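Local coordinates for protein molybdopterin molybdotransferase (Pyrococcus horikoshii, PDB 1UZ5) that probably inserts molybdenum from molybdate into adenylyl-molybdopterin, releasing AMP, in a magnesium-dependent late step of molybdenum cofactor biosynthesis, at residues Arg179-Ala184 against Arg321-Glu326; Gln17-Ser22 against Ile289-Gly294; Lys155-Arg158 against Lys162-Ala165. All coordinates share one frame; numbering follows the deposited sequence. Where two conformers were deposited one is given.

Interaction 1: residues Arg179-Ala184 against Arg321-Glu326. With SO4 (sulfate ion), chain C.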
loop_
_atom_site.group_PDB
_atom_site.type_symbol
_atom_site.label_atom_id
_atom_site.label_comp_id
_atom_site.label_asym_id
_atom_site.label_seq_id
_atom_site.Cartn_x
_atom_site.Cartn_y
_atom_site.Cartn_z
ATOM N N ARG A 179 3.455 -0.677 13.020
ATOM C CA ARG A 179 3.510 -2.053 13.489
ATOM C C ARG A 179 2.218 -2.632 12.921
ATOM O O ARG A 179 1.277 -1.890 12.640
ATOM C CB ARG A 179 3.500 -2.113 15.017
ATOM C CG ARG A 179 4.808 -1.678 15.654
ATOM C CD ARG A 179 4.721 -1.706 17.170
ATOM N NE ARG A 179 5.959 -1.246 17.789
ATOM C CZ ARG A 179 7.095 -1.937 17.791
ATOM N NH1 ARG A 179 7.153 -3.127 17.207
ATOM N NH2 ARG A 179 8.175 -1.436 18.376
ATOM N N LYS A 180 2.165 -3.940 12.726
ATOM C CA LYS A 180 0.964 -4.533 12.152
ATOM C C LYS A 180 -0.157 -4.664 13.175
ATOM O O LYS A 180 0.024 -5.263 14.230
ATOM C CB LYS A 180 1.291 -5.903 11.553
ATOM C CG LYS A 180 2.274 -5.833 10.392
ATOM C CD LYS A 180 2.630 -7.211 9.872
ATOM C CE LYS A 180 3.559 -7.118 8.671
ATOM N NZ LYS A 180 3.928 -8.465 8.162
ATOM N N PRO A 181 -1.324 -4.075 12.879
ATOM C CA PRO A 181 -2.476 -4.145 13.786
ATOM C C PRO A 181 -2.848 -5.622 13.927
ATOM O O PRO A 181 -3.053 -6.309 12.925
ATOM C CB PRO A 181 -3.555 -3.366 13.036
ATOM C CG PRO A 181 -2.778 -2.452 12.140
ATOM C CD PRO A 181 -1.671 -3.336 11.657
ATOM N N LYS A 182 -2.918 -6.114 15.157
ATOM C CA LYS A 182 -3.254 -7.511 15.380
ATOM C C LYS A 182 -4.758 -7.730 15.422
ATOM O O LYS A 182 -5.475 -7.050 16.152
ATOM C CB LYS A 182 -2.638 -8.005 16.684
ATOM C CG LYS A 182 -1.126 -8.037 16.692
ATOM C CD LYS A 182 -0.622 -8.558 18.028
ATOM C CE LYS A 182 0.895 -8.669 18.041
ATOM N NZ LYS A 182 1.395 -9.162 19.354
ATOM N N VAL A 183 -5.232 -8.677 14.624
ATOM C CA VAL A 183 -6.658 -8.995 14.595
ATOM C C VAL A 183 -6.853 -10.463 14.967
ATOM O O VAL A 183 -6.416 -11.355 14.241
ATOM C CB VAL A 183 -7.258 -8.757 13.204
ATOM C CG1 VAL A 183 -8.753 -9.079 13.220
ATOM C CG2 VAL A 183 -7.028 -7.313 12.782
ATOM N N ALA A 184 -7.484 -10.704 16.115
ATOM C CA ALA A 184 -7.750 -12.063 16.577
ATOM C C ALA A 184 -9.027 -12.526 15.878
ATOM O O ALA A 184 -10.068 -11.866 15.969
ATOM C CB ALA A 184 -7.938 -12.077 18.092
ATOM N N ARG A 321 -7.366 2.839 8.284
ATOM C CA ARG A 321 -7.123 4.068 9.029
ATOM C C ARG A 321 -5.984 3.882 10.015
ATOM O O ARG A 321 -5.208 4.802 10.256
ATOM C CB ARG A 321 -8.387 4.498 9.765
ATOM C CG ARG A 321 -9.474 5.011 8.840
ATOM C CD ARG A 321 -10.810 5.033 9.546
ATOM N NE ARG A 321 -11.868 5.377 8.600
ATOM C CZ ARG A 321 -13.134 4.986 8.707
ATOM N NH1 ARG A 321 -14.015 5.355 7.789
ATOM N NH2 ARG A 321 -13.518 4.220 9.721
ATOM N N ALA A 322 -5.880 2.688 10.584
ATOM C CA ALA A 322 -4.811 2.398 11.528
ATOM C C ALA A 322 -3.460 2.404 10.806
ATOM O O ALA A 322 -2.414 2.579 11.430
ATOM C CB ALA A 322 -5.038 1.050 12.162
ATOM N N LEU A 323 -3.491 2.206 9.492
ATOM C CA LEU A 323 -2.267 2.175 8.696
ATOM C C LEU A 323 -2.083 3.455 7.887
ATOM O O LEU A 323 -1.312 3.482 6.928
ATOM C CB LEU A 323 -2.292 0.965 7.756
ATOM C CG LEU A 323 -2.289 -0.403 8.435
ATOM C CD1 LEU A 323 -2.603 -1.479 7.415
ATOM C CD2 LEU A 323 -0.944 -0.654 9.090
ATOM N N GLY A 324 -2.800 4.508 8.276
ATOM C CA GLY A 324 -2.706 5.776 7.578
ATOM C C GLY A 324 -3.203 5.694 6.150
ATOM O O GLY A 324 -2.891 6.550 5.324
ATOM N N ARG A 325 -3.981 4.659 5.860
ATOM C CA ARG A 325 -4.525 4.446 4.523
ATOM C C ARG A 325 -5.991 4.853 4.521
ATOM O O ARG A 325 -6.730 4.544 3.587
ATOM C CB ARG A 325 -4.424 2.969 4.148
ATOM C CG ARG A 325 -3.169 2.287 4.648
ATOM C CD ARG A 325 -2.168 2.101 3.541
ATOM N NE ARG A 325 -2.604 1.110 2.563
ATOM C CZ ARG A 325 -2.043 0.964 1.369
ATOM N NH1 ARG A 325 -1.031 1.750 1.020
ATOM N NH2 ARG A 325 -2.486 0.039 0.527
ATOM N N GLU A 326 -6.402 5.531 5.588
ATOM C CA GLU A 326 -7.776 5.991 5.747
ATOM C C GLU A 326 -8.368 6.527 4.450
ATOM O O GLU A 326 -8.228 7.706 4.124
ATOM C CB GLU A 326 -7.832 7.053 6.851
ATOM C CG GLU A 326 -6.516 7.786 7.076
ATOM C CD GLU A 326 -6.389 8.337 8.486
ATOM O OE1 GLU A 326 -7.236 9.163 8.887
ATOM O OE2 GLU A 326 -5.439 7.939 9.197
HETATM S S SO4 C . -0.000 2.597 -2.254
HETATM O O1 SO4 C . -0.640 4.088 -2.144
HETATM O O2 SO4 C . 0.848 2.471 -1.089
HETATM O O3 SO4 C . -0.948 1.697 -2.294
HETATM O O4 SO4 C . 0.823 2.686 -3.433
#
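Pro181 sets its ring against Leu323 and Ala322, where the loop leading into strand 182-188 passes the end of helix 304-322. Of the pyrrolidine atoms, CD comes nearest, 3.8 Å from Leu323 CD2. The proline and leucine side chains meet at a slant, and only the CD2 branch of Leu323 touches. CG of this leucine stands beside the backbone N (chi1 -64°), from where the methyl extends toward the proline. Pro181 CG also meets the methyl CB of Ala322 at 4.2 Å. Outside the two segments, Pro181 touches Pro23 and Ala322 touches Ile21.

The helix ends in a Schellman motif: Gly324, at positive phi, is its C' residue, Gly324 N bonds to Arg321 O (3.1 Å), and Arg325 N to Leu320 O. Just past it, Arg325 NH1 donates to sulfate O2 (2.9 Å, 142° at the hydrogen), which lies in the guanidinium plane at its edge, weakly to sulfate O3 (3.3 Å), and to Gly156 O; the sulfate probably comes from the crystallisation liquor. Between 179-184 and 321-326 no directional bond forms. A proline ring, an alanine methyl and one leucine methyl meet, so the fit depends on shape and on exclusion of water from buried groups.

Interaction 2: residues Gln17-Ser22 against Ile289-Gly294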
loop_
_atom_site.group_PDB
_atom_site.type_symbol
_atom_site.label_atom_id
_atom_site.label_comp_id
_atom_site.label_asym_id
_atom_site.label_seq_id
_atom_site.Cartn_x
_atom_site.Cartn_y
_atom_site.Cartn_z
ATOM N N GLN A 17 -15.909 4.458 12.856
ATOM C CA GLN A 17 -15.065 5.638 12.721
ATOM C C GLN A 17 -14.697 6.157 14.103
ATOM O O GLN A 17 -13.616 6.710 14.298
ATOM C CB GLN A 17 -15.795 6.731 11.942
ATOM C CG GLN A 17 -16.170 6.335 10.526
ATOM C CD GLN A 17 -16.892 7.443 9.786
ATOM O OE1 GLN A 17 -16.363 8.540 9.624
ATOM N NE2 GLN A 17 -18.107 7.159 9.331
ATOM N N SER A 18 -15.596 5.969 15.065
ATOM C CA SER A 18 -15.346 6.431 16.426
ATOM C C SER A 18 -14.245 5.605 17.071
ATOM O O SER A 18 -13.642 6.029 18.059
ATOM C CB SER A 18 -16.616 6.339 17.279
ATOM O OG SER A 18 -16.761 5.050 17.851
ATOM N N PHE A 19 -13.990 4.418 16.527
ATOM C CA PHE A 19 -12.936 3.567 17.071
ATOM C C PHE A 19 -11.603 4.068 16.548
ATOM O O PHE A 19 -11.532 4.684 15.484
ATOM C CB PHE A 19 -13.101 2.104 16.639
ATOM C CG PHE A 19 -14.378 1.465 17.099
ATOM C CD1 PHE A 19 -14.959 1.819 18.314
ATOM C CD2 PHE A 19 -14.987 0.481 16.325
ATOM C CE1 PHE A 19 -16.131 1.204 18.752
ATOM C CE2 PHE A 19 -16.159 -0.141 16.753
ATOM C CZ PHE A 19 -16.732 0.221 17.971
ATOM N N LYS A 20 -10.543 3.801 17.291
ATOM C CA LYS A 20 -9.230 4.225 16.862
ATOM C C LYS A 20 -8.198 3.214 17.318
ATOM O O LYS A 20 -8.045 2.958 18.511
ATOM C CB LYS A 20 -8.905 5.609 17.427
ATOM C CG LYS A 20 -7.721 6.287 16.759
ATOM C CD LYS A 20 -7.583 7.727 17.230
ATOM C CE LYS A 20 -6.493 8.464 16.467
ATOM N NZ LYS A 20 -6.412 9.895 16.874
ATOM N N ILE A 21 -7.510 2.620 16.352
ATOM C CA ILE A 21 -6.474 1.649 16.647
ATOM C C ILE A 21 -5.138 2.343 16.427
ATOM O O ILE A 21 -4.945 3.029 15.423
ATOM C CB ILE A 21 -6.540 0.427 15.699
ATOM C CG1 ILE A 21 -7.913 -0.246 15.791
ATOM C CG2 ILE A 21 -5.433 -0.558 16.048
ATOM C CD1 ILE A 21 -8.229 -0.820 17.152
ATOM N N SER A 22 -4.228 2.183 17.377
ATOM C CA SER A 22 -2.898 2.769 17.262
ATOM C C SER A 22 -1.924 1.631 17.490
ATOM O O SER A 22 -1.535 1.349 18.620
ATOM C CB SER A 22 -2.692 3.871 18.303
ATOM O OG SER A 22 -3.461 5.016 17.977
ATOM N N ILE A 289 -21.350 -5.202 16.491
ATOM C CA ILE A 289 -20.168 -4.360 16.659
ATOM C C ILE A 289 -20.144 -3.921 18.114
ATOM O O ILE A 289 -21.075 -3.269 18.589
ATOM C CB ILE A 289 -20.205 -3.100 15.775
ATOM C CG1 ILE A 289 -20.356 -3.485 14.307
ATOM C CG2 ILE A 289 -18.914 -2.307 15.957
ATOM C CD1 ILE A 289 -20.470 -2.301 13.380
ATOM N N GLY A 290 -19.086 -4.293 18.824
ATOM C CA GLY A 290 -18.977 -3.922 20.219
ATOM C C GLY A 290 -17.562 -3.564 20.629
ATOM O O GLY A 290 -16.666 -3.420 19.789
ATOM N N VAL A 291 -17.364 -3.421 21.933
ATOM C CA VAL A 291 -16.063 -3.077 22.484
ATOM C C VAL A 291 -15.854 -3.809 23.800
ATOM O O VAL A 291 -16.713 -3.781 24.682
ATOM C CB VAL A 291 -15.944 -1.553 22.738
ATOM C CG1 VAL A 291 -14.573 -1.222 23.308
ATOM C CG2 VAL A 291 -16.178 -0.787 21.441
ATOM N N ILE A 292 -14.718 -4.485 23.912
ATOM C CA ILE A 292 -14.357 -5.216 25.117
ATOM C C ILE A 292 -12.953 -4.760 25.497
ATOM O O ILE A 292 -12.019 -4.868 24.697
ATOM C CB ILE A 292 -14.340 -6.737 24.882
ATOM C CG1 ILE A 292 -15.736 -7.220 24.467
ATOM C CG2 ILE A 292 -13.883 -7.449 26.147
ATOM C CD1 ILE A 292 -15.811 -8.709 24.172
ATOM N N LYS A 293 -12.811 -4.243 26.712
ATOM C CA LYS A 293 -11.526 -3.750 27.191
ATOM C C LYS A 293 -10.899 -2.817 26.161
ATOM O O LYS A 293 -9.740 -2.977 25.787
ATOM C CB LYS A 293 -10.585 -4.917 27.490
ATOM C CG LYS A 293 -11.056 -5.785 28.643
ATOM C CD LYS A 293 -10.021 -6.834 29.012
ATOM C CE LYS A 293 -10.458 -7.619 30.237
ATOM N NZ LYS A 293 -9.442 -8.626 30.653
ATOM N N GLY A 294 -11.692 -1.855 25.699
ATOM C CA GLY A 294 -11.224 -0.881 24.728
ATOM C C GLY A 294 -10.932 -1.384 23.328
ATOM O O GLY A 294 -10.545 -0.602 22.461
HETATM O O HOH W 1 -8.908 0.535 20.428
#
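Phe19 projects from the loop after helix 9-18 onto strand 288-292, the first arm of a beta hairpin with strand 295-300 in the mixed six-strand sheet of the probable molybdopterin-binding domain; the N-terminal region of MoeA thus packs on that domain here. The apolar contacts all run through the far end of the phenyl ring. Ile289 CG2 lies at the ring edge, in its plane, 3.6 Å from Phe19 CE2. Two residues along the strand, Val291 CG2 approaches obliquely to 3.3 Å of Phe19 CE1, a tight contact in which the two side chains point at each other. The two methyls thus meet the ring on the two corners that flank CZ, and Phe19 CZ itself is 3.7 Å from Val291 CG2 and 3.9 Å from Ile289 CG2. In Val291, CG1 takes the place anti to the backbone N (chi1 -180°), leaving CG2, beside that N, to face the ring. Leu318 of helix 304-322 and Pro296 of strand 295-300 also touch Phe19. With an alanine here, the CG2 methyls of Ile289 and Val291 would probably lose their aromatic partner, and a gap would open between loop and strand.

The polar part of the contact is made through water, with no direct hydrogen bond between the segments. Lys293 and Gly294 form the tight turn of the hairpin, and beside it one water donates to two backbone carbonyls: to Lys20 O at 3.2 Å, and to Gly294 O at 2.8 Å.

Interaction 3: residues Lys155-Arg158 against Lys162-Ala165. With SO4 (sulfate ion), chain C.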
loop_
_atom_site.group_PDB
_atom_site.type_symbol
_atom_site.label_atom_id
_atom_site.label_comp_id
_atom_site.label_asym_id
_atom_site.label_seq_id
_atom_site.Cartn_x
_atom_site.Cartn_y
_atom_site.Cartn_z
ATOM N N LYS A 155 3.028 9.120 4.071
ATOM C CA LYS A 155 2.579 8.358 5.225
ATOM C C LYS A 155 1.485 7.442 4.680
ATOM O O LYS A 155 0.671 7.873 3.868
ATOM C CB LYS A 155 1.982 9.291 6.277
ATOM C CG LYS A 155 1.354 8.582 7.466
ATOM C CD LYS A 155 0.654 9.583 8.375
ATOM C CE LYS A 155 -0.009 8.900 9.557
ATOM N NZ LYS A 155 -0.656 9.893 10.458
ATOM N N GLY A 156 1.480 6.184 5.107
ATOM C CA GLY A 156 0.456 5.264 4.642
ATOM C C GLY A 156 0.772 4.593 3.319
ATOM O O GLY A 156 -0.010 3.781 2.823
ATOM N N GLU A 157 1.921 4.917 2.741
ATOM C CA GLU A 157 2.296 4.320 1.469
ATOM C C GLU A 157 2.948 2.966 1.689
ATOM O O GLU A 157 3.726 2.795 2.628
ATOM C CB GLU A 157 3.273 5.228 0.721
ATOM C CG GLU A 157 3.525 4.807 -0.716
ATOM C CD GLU A 157 4.509 5.725 -1.427
ATOM O OE1 GLU A 157 4.564 6.921 -1.075
ATOM O OE2 GLU A 157 5.215 5.257 -2.345
ATOM N N ARG A 158 2.624 2.001 0.832
ATOM C CA ARG A 158 3.222 0.675 0.934
ATOM C C ARG A 158 4.590 0.736 0.265
ATOM O O ARG A 158 4.733 1.348 -0.790
ATOM C CB ARG A 158 2.362 -0.368 0.217
ATOM C CG ARG A 158 2.914 -1.790 0.328
ATOM C CD ARG A 158 2.058 -2.789 -0.447
ATOM N NE ARG A 158 0.700 -2.913 0.086
ATOM C CZ ARG A 158 0.384 -3.540 1.216
ATOM N NH1 ARG A 158 1.329 -4.113 1.952
ATOM N NH2 ARG A 158 -0.882 -3.599 1.608
ATOM N N LYS A 162 10.335 -0.250 -5.714
ATOM C CA LYS A 162 10.744 1.072 -6.167
ATOM C C LYS A 162 10.961 2.016 -4.994
ATOM O O LYS A 162 11.880 2.836 -5.013
ATOM C CB LYS A 162 9.710 1.652 -7.124
ATOM C CG LYS A 162 9.854 1.105 -8.521
ATOM C CD LYS A 162 9.110 1.960 -9.493
ATOM C CE LYS A 162 9.520 1.656 -10.909
ATOM N NZ LYS A 162 8.801 2.595 -11.794
ATOM N N GLN A 163 10.120 1.893 -3.970
ATOM C CA GLN A 163 10.235 2.727 -2.783
ATOM C C GLN A 163 11.464 2.357 -1.964
ATOM O O GLN A 163 12.194 3.241 -1.508
ATOM C CB GLN A 163 8.988 2.609 -1.897
ATOM C CG GLN A 163 7.747 3.301 -2.443
ATOM C CD GLN A 163 7.228 2.637 -3.696
ATOM O OE1 GLN A 163 7.115 1.413 -3.759
ATOM N NE2 GLN A 163 6.899 3.439 -4.701
ATOM N N THR A 164 11.700 1.059 -1.766
ATOM C CA THR A 164 12.865 0.643 -0.988
ATOM C C THR A 164 14.162 1.015 -1.721
ATOM O O THR A 164 15.155 1.383 -1.095
ATOM C CB THR A 164 12.867 -0.883 -0.711
ATOM O OG1 THR A 164 12.797 -1.593 -1.952
ATOM C CG2 THR A 164 11.664 -1.276 0.179
ATOM N N ALA A 165 14.151 0.908 -3.044
ATOM C CA ALA A 165 15.331 1.249 -3.835
ATOM C C ALA A 165 15.564 2.760 -3.747
ATOM O O ALA A 165 16.699 3.213 -3.617
ATOM C CB ALA A 165 15.130 0.828 -5.278
HETATM S S SO4 C . -0.000 2.597 -2.254
HETATM O O1 SO4 C . -0.640 4.088 -2.144
HETATM O O2 SO4 C . 0.848 2.471 -1.089
HETATM O O3 SO4 C . -0.948 1.697 -2.294
HETATM O O4 SO4 C . 0.823 2.686 -3.433
HETATM O O HOH W 2 7.279 6.632 -3.574
#
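The planes of the Glu157 carboxylate and the Gln163 amide are turned 64° apart, and the two side chains cross at about a right angle. Carboxylate oxygen OE2 does the touching, at the CG end of the glutamine: it comes to 3.2 Å from Gln163 CG and 3.4 Å from Gln163 NE2. A water joins the same two groups, donating to Glu157 OE2 at 2.8 Å and accepting a weak bond from Gln163 NE2. Each group has a firmer partner elsewhere, Glu157 OE1 at Lys154 N and Gln163 OE1 at Gly160 N.

The contact folds the loop that follows strand 151-153 back on the start of helix 161-169, in the N-terminal region of the MoeA family. Gln163 sits in the first turn of that helix, and its bend at chi2 (67°) swings the amide back toward the loop, where CG and CD both lie 4.0 Å from Arg158 O. Glu157 reaches across to it on an extended chain.

On the loop, the backbone N of Arg158 donates a nearly straight bond to sulfate O2 (2.7 Å, 179° at the hydrogen). Arg325 NH1 and Lys328 NZ also bind this sulfate, which probably came from the crystallisation liquor.

Overall arrangement
From the N terminus, residues 17-22 follow helix 9-18 and are met only at 289-294, which closes the long loop of interaction 2. Within that loop lies interaction 3, a short local closure joining 155-158 to the start of helix 161-169. Next, 179-184 opens interaction 1, which 321-326 closes, beyond 289-294; interactions 1 and 2 therefore cross, while 3 precedes 1 in series. Interactions 1 and 2 meet at Ala322 against Ile21 and Arg321 against Gln17, and bring helix 304-322 and the loop after helix 9-18 onto the sheet that holds strands 182-188 and 288-292. Arg325 links interaction 1 to interaction 3 through Gly156 and the shared sulfate.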